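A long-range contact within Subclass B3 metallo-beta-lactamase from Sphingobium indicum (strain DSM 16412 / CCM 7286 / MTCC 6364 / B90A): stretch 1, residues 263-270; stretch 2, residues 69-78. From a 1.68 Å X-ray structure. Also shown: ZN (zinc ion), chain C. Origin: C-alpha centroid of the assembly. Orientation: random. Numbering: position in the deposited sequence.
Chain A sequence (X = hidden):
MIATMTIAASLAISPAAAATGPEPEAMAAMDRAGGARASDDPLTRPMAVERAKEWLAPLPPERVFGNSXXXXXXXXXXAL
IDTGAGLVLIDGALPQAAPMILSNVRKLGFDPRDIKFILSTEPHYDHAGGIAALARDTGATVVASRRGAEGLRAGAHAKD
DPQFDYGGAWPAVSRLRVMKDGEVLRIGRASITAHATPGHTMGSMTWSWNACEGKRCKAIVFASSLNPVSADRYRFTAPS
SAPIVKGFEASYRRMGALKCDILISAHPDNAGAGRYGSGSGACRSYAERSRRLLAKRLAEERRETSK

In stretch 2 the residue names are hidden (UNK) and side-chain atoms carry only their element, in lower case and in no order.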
# COMPACT_ATOMS: atom_id res chain seq x y z
N LEU A 263 8.16 -0.05 -10.61
CA LEU A 263 7.46 0.70 -9.55
C LEU A 263 5.98 0.43 -9.67
O LEU A 263 5.37 0.69 -10.72
CB LEU A 263 7.74 2.21 -9.72
CG LEU A 263 6.83 3.09 -8.84
CD1 LEU A 263 7.08 2.83 -7.33
CD2 LEU A 263 7.02 4.54 -9.20
N ILE A 264 5.39 -0.13 -8.61
CA ILE A 264 3.92 -0.25 -8.50
C ILE A 264 3.50 0.75 -7.45
O ILE A 264 3.96 0.65 -6.31
CB ILE A 264 3.50 -1.66 -8.05
CG1 ILE A 264 3.92 -2.71 -9.08
CG2 ILE A 264 1.95 -1.70 -7.85
CD1 ILE A 264 3.96 -4.14 -8.49
N SER A 265 2.65 1.73 -7.81
CA SER A 265 2.19 2.75 -6.84
C SER A 265 0.83 2.32 -6.25
O SER A 265 -0.04 1.91 -7.00
CB SER A 265 2.02 4.09 -7.63
OG SER A 265 1.34 5.03 -6.83
N ALA A 266 0.64 2.44 -4.93
CA ALA A 266 -0.65 2.08 -4.31
C ALA A 266 -1.86 2.67 -5.06
O ALA A 266 -2.83 1.96 -5.35
CB ALA A 266 -0.69 2.57 -2.87
N HIS A 267 -1.84 3.96 -5.40
CA HIS A 267 -2.75 4.48 -6.42
C HIS A 267 -1.98 4.48 -7.74
O HIS A 267 -1.07 5.31 -7.89
CB HIS A 267 -3.14 5.93 -6.06
CG HIS A 267 -4.05 6.02 -4.86
ND1 HIS A 267 -5.43 5.92 -4.98
CD2 HIS A 267 -3.79 6.12 -3.55
CE1 HIS A 267 -5.97 6.01 -3.78
NE2 HIS A 267 -5.00 6.09 -2.88
N PRO A 268 -2.30 3.65 -8.72
CA PRO A 268 -1.39 3.51 -9.87
C PRO A 268 -1.30 4.79 -10.70
O PRO A 268 -0.22 5.07 -11.24
CB PRO A 268 -1.96 2.33 -10.64
CG PRO A 268 -3.35 2.14 -10.11
CD PRO A 268 -3.41 2.67 -8.71
N ASP A 269 -2.31 5.62 -10.67
CA ASP A 269 -2.23 6.87 -11.46
C ASP A 269 -1.17 7.84 -10.94
O ASP A 269 -0.68 8.70 -11.70
CB ASP A 269 -3.59 7.54 -11.48
CG ASP A 269 -4.29 7.57 -10.09
OD1 ASP A 269 -4.63 6.47 -9.48
OD2 ASP A 269 -4.52 8.73 -9.65
N ASN A 270 -0.76 7.70 -9.68
CA ASN A 270 0.34 8.53 -9.18
C ASN A 270 1.64 8.27 -9.91
O ASN A 270 2.53 9.14 -9.92
CB ASN A 270 0.61 8.27 -7.68
CG ASN A 270 -0.54 8.68 -6.76
OD1 ASN A 270 -0.46 8.45 -5.54
ND2 ASN A 270 -1.60 9.27 -7.33
N UNK A 69 2.55 -10.64 -9.58
CA UNK A 69 1.34 -10.34 -10.33
C UNK A 69 0.59 -9.14 -9.77
O UNK A 69 0.73 -8.77 -8.61
c UNK A 69 2.03 -15.29 -11.61
c UNK A 69 1.77 -13.58 -9.91
c UNK A 69 0.70 -13.29 -12.03
c UNK A 69 0.36 -11.53 -10.30
c UNK A 69 1.24 -14.54 -12.46
c UNK A 69 2.32 -14.84 -10.34
c UNK A 69 0.95 -12.82 -10.75
o UNK A 69 2.58 -16.51 -12.06
N UNK A 70 -0.30 -8.61 -10.59
CA UNK A 70 -1.29 -7.62 -10.14
C UNK A 70 -2.67 -8.24 -10.12
O UNK A 70 -3.11 -8.85 -11.12
c UNK A 70 -1.31 -6.42 -11.08
c UNK A 70 0.25 -5.11 -9.42
c UNK A 70 0.10 -4.47 -11.90
c UNK A 70 -0.01 -5.61 -10.89
N UNK A 71 -3.38 -8.05 -9.01
CA UNK A 71 -4.75 -8.59 -8.88
C UNK A 71 -5.72 -7.52 -8.38
O UNK A 71 -6.83 -7.83 -7.93
c UNK A 71 -4.80 -9.82 -7.95
c UNK A 71 -4.08 -11.00 -8.64
c UNK A 71 -4.21 -9.51 -6.54
N UNK A 72 -5.32 -6.27 -8.49
CA UNK A 72 -6.13 -5.15 -8.07
C UNK A 72 -7.00 -4.55 -9.17
O UNK A 72 -7.65 -5.30 -9.94
N UNK A 73 -7.16 -3.24 -9.14
CA UNK A 73 -8.22 -2.54 -9.90
C UNK A 73 -7.62 -1.34 -10.63
O UNK A 73 -6.46 -1.00 -10.43
c UNK A 73 -9.79 -3.17 -8.06
c UNK A 73 -11.18 -5.10 -7.76
c UNK A 73 -9.31 -2.06 -8.94
c UNK A 73 -10.76 -4.03 -8.54
c UNK A 73 -9.18 -3.46 -6.81
c UNK A 73 -9.60 -4.55 -6.07
c UNK A 73 -10.59 -5.38 -6.51
N UNK A 74 -8.47 -0.61 -11.40
CA UNK A 74 -7.93 0.49 -12.16
C UNK A 74 -7.38 1.57 -11.26
O UNK A 74 -6.38 2.22 -11.60
c UNK A 74 -9.00 1.07 -13.10
N UNK A 75 -8.00 1.77 -10.10
CA UNK A 75 -7.58 2.88 -9.25
C UNK A 75 -6.85 2.50 -7.95
O UNK A 75 -6.43 3.40 -7.20
N UNK A 76 -6.67 1.20 -7.70
CA UNK A 76 -6.04 0.74 -6.43
C UNK A 76 -5.24 -0.49 -6.75
O UNK A 76 -5.78 -1.51 -7.22
c UNK A 76 -7.06 2.53 -4.05
c UNK A 76 -7.14 0.42 -5.37
c UNK A 76 -9.17 1.16 -4.06
c UNK A 76 -7.97 1.61 -4.88
N UNK A 77 -3.96 -0.44 -6.43
CA UNK A 77 -3.07 -1.57 -6.71
C UNK A 77 -3.16 -2.61 -5.61
O UNK A 77 -3.13 -2.27 -4.42
c UNK A 77 -1.62 -1.10 -6.82
o UNK A 77 -1.51 -0.13 -7.89
N UNK A 78 -3.22 -3.88 -6.02
CA UNK A 78 -3.05 -5.02 -5.11
C UNK A 78 -2.09 -5.99 -5.79
O UNK A 78 -2.33 -6.36 -6.96
c UNK A 78 -5.45 -4.69 -4.29
c UNK A 78 -4.21 -6.93 -3.86
c UNK A 78 -4.41 -5.72 -4.82
ZN ZN C . -5.19 5.96 -0.86
O HOH W 1 -6.64 6.09 -7.60
O HOH W 2 -5.65 6.68 1.23
O HOH W 3 -3.34 6.84 -0.53

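Position 69 carries one carbon leading into a six-carbon ring that bears an oxygen, the pattern of a phenol. Its CA-to-CB bond points away from stretch 1, and the hydroxyl is hydrogen-bonded elsewhere in the structure. This is Y69. Position 70 has four carbons, forked at the second, and points toward stretch 1, where one terminal methyl meets I264 CD1; the fork beyond CB identifies L70, and its CD2 lies 3.9 Å from I264 CD1 in an apolar contact. At position 71 a single carbon carries two others, a fork directly at CB, out of reach of stretch 1: V71. Position 72 has no side-chain atoms and is G72; an ideal CB here would lie 2.5 Å from the backbone N of position 78, too close to be accommodated.

Position 73 shows one carbon followed by a six-carbon ring without oxygen, hence F73, whose ring leads away from stretch 1. Position 74 has a lone side-chain carbon pointing away, so it is A74; it meets stretch 1 through its backbone, with A74 O 3.4 Å from P268 CG. Position 75 again lacks a side chain and is G75. Its carbonyl makes the contact: G75 O lies 3.5 Å from P268 CD and accepts a hydrogen bond from water 1.

Position 76 has four carbons forked at the second. The CA-to-CB bond points away, yet the end of the chain returns to the imidazole of H267. This is L76, with CD2 3.7 Å from H267 CE1. Position 77 bears one carbon and one oxygen and points toward stretch 1, the short polar side chain of S77. Its OG donates to S265 O at 2.7 Å, while CB packs 3.8 Å from I264 CG2. Position 78, one carbon carrying two, points away and is V78.

The contact is centred on S77, which donates twice to consecutive carbonyls: besides the side-chain bond, S77 N reaches A266 O at 2.9 Å in a nearly linear hydrogen bond. The same carbonyl receives a CA-H...O contact, with L76 CA 3.6 Å from A266 O. P268 packs against the backbone of the turn, and water 1 joins the two stretches by donating to G75 O (2.7 Å) and D269 OD1 (2.8 Å) while accepting from H267 ND1 (2.9 Å). The other nitrogen of that ring, H267 NE2, binds ZN at 2.0 Å, so the contact adjoins the metal site of this metallo-beta-lactamase.

Stretch 2 (69-78) YLVGFAGLSV
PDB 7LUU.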